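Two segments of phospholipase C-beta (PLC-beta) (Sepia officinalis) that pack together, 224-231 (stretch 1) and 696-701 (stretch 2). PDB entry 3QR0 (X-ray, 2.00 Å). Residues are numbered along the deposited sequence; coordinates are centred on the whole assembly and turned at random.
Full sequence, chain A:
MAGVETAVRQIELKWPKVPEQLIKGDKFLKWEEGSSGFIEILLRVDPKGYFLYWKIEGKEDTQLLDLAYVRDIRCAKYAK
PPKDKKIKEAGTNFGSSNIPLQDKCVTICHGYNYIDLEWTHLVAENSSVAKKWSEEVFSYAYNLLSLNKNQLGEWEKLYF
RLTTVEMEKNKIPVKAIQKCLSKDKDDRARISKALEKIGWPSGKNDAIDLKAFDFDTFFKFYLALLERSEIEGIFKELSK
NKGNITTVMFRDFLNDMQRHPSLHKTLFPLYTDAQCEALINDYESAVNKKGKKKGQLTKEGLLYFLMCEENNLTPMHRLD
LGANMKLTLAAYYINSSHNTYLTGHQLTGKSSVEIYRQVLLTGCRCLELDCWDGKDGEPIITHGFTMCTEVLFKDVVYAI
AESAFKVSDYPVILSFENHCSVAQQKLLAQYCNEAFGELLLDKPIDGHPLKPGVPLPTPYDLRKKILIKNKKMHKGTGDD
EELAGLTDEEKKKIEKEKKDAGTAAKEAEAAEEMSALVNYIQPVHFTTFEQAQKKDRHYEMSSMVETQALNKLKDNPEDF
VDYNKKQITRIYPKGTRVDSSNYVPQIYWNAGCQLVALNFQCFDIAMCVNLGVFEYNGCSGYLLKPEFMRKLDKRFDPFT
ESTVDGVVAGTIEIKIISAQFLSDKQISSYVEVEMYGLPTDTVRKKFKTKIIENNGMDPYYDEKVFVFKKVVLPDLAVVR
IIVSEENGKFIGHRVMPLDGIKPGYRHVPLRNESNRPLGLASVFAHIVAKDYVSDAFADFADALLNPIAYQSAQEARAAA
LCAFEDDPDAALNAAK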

ATOM      1  N   ALA A 224      16.545   1.778 -28.374  1.00 35.15           N
ATOM      2  CA  ALA A 224      16.434   0.939 -29.569  1.00 36.14           C
ATOM      3  C   ALA A 224      15.230  -0.007 -29.545  1.00 36.10           C
ATOM      4  O   ALA A 224      14.734  -0.395 -30.605  1.00 36.56           O
ATOM      5  CB  ALA A 224      17.713   0.130 -29.762  1.00 36.61           C
ATOM      6  N   LEU A 225      14.775  -0.391 -28.352  1.00 35.40           N
ATOM      7  CA  LEU A 225      13.710  -1.385 -28.219  1.00 35.59           C
ATOM      8  C   LEU A 225      12.320  -0.785 -28.352  1.00 35.77           C
ATOM      9  O   LEU A 225      11.543  -1.194 -29.214  1.00 36.11           O
ATOM     10  CB  LEU A 225      13.811  -2.123 -26.879  1.00 34.92           C
ATOM     11  CG  LEU A 225      12.745  -3.205 -26.642  1.00 34.66           C
ATOM     12  CD1 LEU A 225      12.765  -4.232 -27.771  1.00 35.05           C
ATOM     13  CD2 LEU A 225      12.947  -3.882 -25.294  1.00 33.75           C
ATOM     14  N   LEU A 226      11.994   0.167 -27.481  1.00 35.72           N
ATOM     15  CA  LEU A 226      10.648   0.734 -27.462  1.00 36.12           C
ATOM     16  C   LEU A 226      10.534   1.871 -28.461  1.00 37.11           C
ATOM     17  O   LEU A 226      11.482   2.629 -28.661  1.00 37.67           O
ATOM     18  CB  LEU A 226      10.254   1.220 -26.063  1.00 35.15           C
ATOM     19  CG  LEU A 226       9.975   0.102 -25.058  1.00 35.07           C
ATOM     20  CD1 LEU A 226      11.277  -0.490 -24.573  1.00 35.98           C
ATOM     21  CD2 LEU A 226       9.138   0.593 -23.889  1.00 34.55           C
ATOM     22  N   GLU A 227       9.368   1.960 -29.097  1.00 37.86           N
ATOM     23  CA  GLU A 227       9.017   3.090 -29.950  1.00 38.63           C
ATOM     24  C   GLU A 227       8.182   4.063 -29.119  1.00 37.52           C
ATOM     25  O   GLU A 227       6.951   3.975 -29.075  1.00 37.64           O
ATOM     26  CB  GLU A 227       8.249   2.619 -31.192  1.00 39.72           C
ATOM     27  CG  GLU A 227       9.160   2.071 -32.290  1.00 42.41           C
ATOM     28  CD  GLU A 227       8.422   1.267 -33.357  1.00 45.84           C
ATOM     29  OE1 GLU A 227       7.252   0.873 -33.134  1.00 47.61           O
ATOM     30  OE2 GLU A 227       9.025   1.020 -34.425  1.00 47.90           O
ATOM     31  N   ARG A 228       8.871   4.973 -28.438  1.00 36.38           N
ATOM     32  CA  ARG A 228       8.216   6.001 -27.643  1.00 35.28           C
ATOM     33  C   ARG A 228       7.877   7.180 -28.569  1.00 35.75           C
ATOM     34  O   ARG A 228       8.435   8.274 -28.445  1.00 35.50           O
ATOM     35  CB  ARG A 228       9.124   6.420 -26.485  1.00 34.51           C
ATOM     36  CG  ARG A 228       9.531   5.263 -25.551  1.00 33.36           C
ATOM     37  CD  ARG A 228       8.334   4.655 -24.818  1.00 31.63           C
ATOM     38  NE  ARG A 228       7.567   5.687 -24.125  1.00 29.94           N
ATOM     39  CZ  ARG A 228       7.813   6.135 -22.896  1.00 28.86           C
ATOM     40  NH1 ARG A 228       8.802   5.630 -22.161  1.00 28.22           N
ATOM     41  NH2 ARG A 228       7.048   7.098 -22.397  1.00 28.24           N
ATOM     42  N   SER A 229       6.942   6.927 -29.486  1.00 35.86           N
ATOM     43  CA  SER A 229       6.550   7.864 -30.546  1.00 36.61           C
ATOM     44  C   SER A 229       6.158   9.239 -30.040  1.00 36.02           C
ATOM     45  O   SER A 229       6.380  10.238 -30.725  1.00 36.84           O
ATOM     46  CB  SER A 229       5.358   7.299 -31.326  1.00 36.95           C
ATOM     47  OG  SER A 229       5.699   6.091 -31.971  1.00 38.10           O
ATOM     48  N   GLU A 230       5.549   9.269 -28.857  1.00 34.71           N
ATOM     49  CA  GLU A 230       5.063  10.501 -28.247  1.00 34.19           C
ATOM     50  C   GLU A 230       6.155  11.536 -27.961  1.00 34.15           C
ATOM     51  O   GLU A 230       5.868  12.729 -27.875  1.00 33.98           O
ATOM     52  CB  GLU A 230       4.317  10.187 -26.939  1.00 33.34           C
ATOM     53  CG  GLU A 230       5.181   9.591 -25.795  1.00 32.47           C
ATOM     54  CD  GLU A 230       5.236   8.068 -25.795  1.00 32.46           C
ATOM     55  OE1 GLU A 230       5.105   7.459 -26.877  1.00 32.65           O
ATOM     56  OE2 GLU A 230       5.418   7.474 -24.705  1.00 31.41           O
ATOM     57  N   ILE A 231       7.395  11.080 -27.798  1.00 33.99           N
ATOM     58  CA  ILE A 231       8.470  11.951 -27.333  1.00 34.10           C
ATOM     59  C   ILE A 231       8.822  13.020 -28.370  1.00 34.65           C
ATOM     60  O   ILE A 231       9.193  14.128 -28.001  1.00 34.45           O
ATOM     61  CB  ILE A 231       9.734  11.143 -26.925  1.00 33.92           C
ATOM     62  CG1 ILE A 231       9.413  10.183 -25.772  1.00 33.72           C
ATOM     63  CG2 ILE A 231      10.858  12.068 -26.499  1.00 34.33           C
ATOM     64  CD1 ILE A 231       8.957  10.869 -24.484  1.00 33.61           C
ATOM     65  N   GLY A 696       1.880  -5.772 -25.661  1.00 32.06           N
ATOM     66  CA  GLY A 696       2.122  -5.732 -24.227  1.00 31.24           C
ATOM     67  C   GLY A 696       3.385  -4.973 -23.862  1.00 31.04           C
ATOM     68  O   GLY A 696       3.683  -4.816 -22.679  1.00 30.45           O
ATOM     69  N   MET A 697       4.119  -4.497 -24.871  1.00 31.42           N
ATOM     70  CA  MET A 697       5.446  -3.911 -24.666  1.00 31.56           C
ATOM     71  C   MET A 697       5.424  -2.383 -24.701  1.00 30.57           C
ATOM     72  O   MET A 697       6.005  -1.736 -23.830  1.00 29.68           O
ATOM     73  CB  MET A 697       6.430  -4.457 -25.711  1.00 32.87           C
ATOM     74  CG  MET A 697       7.883  -4.030 -25.519  1.00 35.11           C
ATOM     75  SD  MET A 697       9.031  -4.963 -26.570  1.00 42.82           S
ATOM     76  CE  MET A 697       9.162  -6.493 -25.642  1.00 40.00           C
ATOM     77  N   ASP A 698       4.766  -1.807 -25.702  1.00 30.36           N
ATOM     78  CA  ASP A 698       4.718  -0.352 -25.828  1.00 29.93           C
ATOM     79  C   ASP A 698       3.449   0.171 -26.515  1.00 29.98           C
ATOM     80  O   ASP A 698       3.536   0.873 -27.515  1.00 30.51           O
ATOM     81  CB  ASP A 698       5.990   0.163 -26.526  1.00 30.34           C
ATOM     82  CG  ASP A 698       6.174  -0.387 -27.939  1.00 31.42           C
ATOM     83  OD1 ASP A 698       5.383  -1.243 -28.385  1.00 31.76           O
ATOM     84  OD2 ASP A 698       7.131   0.050 -28.612  1.00 32.52           O
ATOM     85  N   PRO A 699       2.266  -0.149 -25.959  1.00 29.48           N
ATOM     86  CA  PRO A 699       1.015   0.351 -26.540  1.00 29.76           C
ATOM     87  C   PRO A 699       0.944   1.876 -26.499  1.00 29.95           C
ATOM     88  O   PRO A 699       1.324   2.473 -25.495  1.00 29.53           O
ATOM     89  CB  PRO A 699      -0.065  -0.263 -25.640  1.00 29.23           C
ATOM     90  CG  PRO A 699       0.632  -0.551 -24.343  1.00 28.39           C
ATOM     91  CD  PRO A 699       2.024  -0.942 -24.737  1.00 28.68           C
ATOM     92  N   TYR A 700       0.468   2.491 -27.580  1.00 30.88           N
ATOM     93  CA  TYR A 700       0.389   3.953 -27.676  1.00 31.19           C
ATOM     94  C   TYR A 700      -1.070   4.387 -27.792  1.00 31.42           C
ATOM     95  O   TYR A 700      -1.647   4.365 -28.872  1.00 32.04           O
ATOM     96  CB  TYR A 700       1.231   4.436 -28.868  1.00 32.00           C
ATOM     97  CG  TYR A 700       1.279   5.941 -29.099  1.00 33.21           C
ATOM     98  CD1 TYR A 700       1.369   6.836 -28.038  1.00 33.86           C
ATOM     99  CD2 TYR A 700       1.275   6.463 -30.393  1.00 35.83           C
ATOM    100  CE1 TYR A 700       1.425   8.214 -28.257  1.00 34.43           C
ATOM    101  CE2 TYR A 700       1.333   7.840 -30.622  1.00 36.74           C
ATOM    102  CZ  TYR A 700       1.414   8.707 -29.544  1.00 36.00           C
ATOM    103  OH  TYR A 700       1.470  10.064 -29.748  1.00 37.30           O
ATOM    104  N   TYR A 701      -1.668   4.772 -26.667  1.00 31.18           N
ATOM    105  CA  TYR A 701      -3.103   5.077 -26.618  1.00 31.55           C
ATOM    106  C   TYR A 701      -3.401   6.434 -27.241  1.00 32.39           C
ATOM    107  O   TYR A 701      -4.359   6.573 -28.001  1.00 33.10           O
ATOM    108  CB  TYR A 701      -3.636   5.042 -25.178  1.00 30.70           C
ATOM    109  CG  TYR A 701      -3.290   3.776 -24.431  1.00 29.75           C
ATOM    110  CD1 TYR A 701      -4.016   2.597 -24.628  1.00 29.19           C
ATOM    111  CD2 TYR A 701      -2.228   3.750 -23.540  1.00 28.22           C
ATOM    112  CE1 TYR A 701      -3.687   1.431 -23.941  1.00 28.66           C
ATOM    113  CE2 TYR A 701      -1.895   2.593 -22.853  1.00 27.84           C
ATOM    114  CZ  TYR A 701      -2.623   1.439 -23.056  1.00 27.57           C
ATOM    115  OH  TYR A 701      -2.273   0.299 -22.366  1.00 26.15           O
TER
HETATM  116  O   HOH W   1       5.215  -0.668 -31.024  1.00 22.79           O

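What does stretch 2 offer at its start? Gly-696 takes no part, and the contact opens with Met-697, whose CA-to-CB bond points toward stretch 1. With chi1 and chi2 both t, the side chain extends until its SD lies 4.0 Å from CD1 of Leu-225, an apolar contact between two buried residues. The CB of Leu-225 points sideways, but the end of its side chain comes nearer to the methionine. The backbone of Met-697 is also covered, since its O lies 3.9 Å from CD2 of Leu-226.

How does Asp-698 hold the two segments together? Leu-226 is the first residue after a helix to leave helical phi/psi, and the amide of the next residue meets a side-chain acceptor. Glu-227 N donates to Asp-698 OD2 at 3.0 Å, and the N-H...acceptor angle of 168° makes this bond nearly straight. It is the only direct hydrogen bond between the stretches. Beside it, Leu-226 CD2 packs 4.1 Å from Asp-698 CB.

What lies between the two acidic side chains? Glu-227 OE1 and Asp-698 OD2 are 4.6 Å apart, with no positive group of either stretch between them. Water 1 bridges the two residues, donating to Asp-698 OD1 at 2.7 Å and, weakly, to Glu-227 OE1 at 3.3 Å.

What does Tyr-700 add after Pro-699, whose CA-to-CB bond points away? The CB of Tyr-700 points toward stretch 1, and its ring receives Ser-229 over one face, with Ser-229 CB 4.1 Å from Tyr-700 CE2. Glu-230 CB approaches Tyr-700 CE1 to 3.7 Å, and Glu-230 OE1 also lies 4.0 Å from Tyr-700 CE1. Glu-230 OE2 forms a salt bridge with Arg-228, accepting from Arg-228 NE and Arg-228 NH2, each at 2.9 Å, and is also hydrogen-bonded elsewhere in the structure.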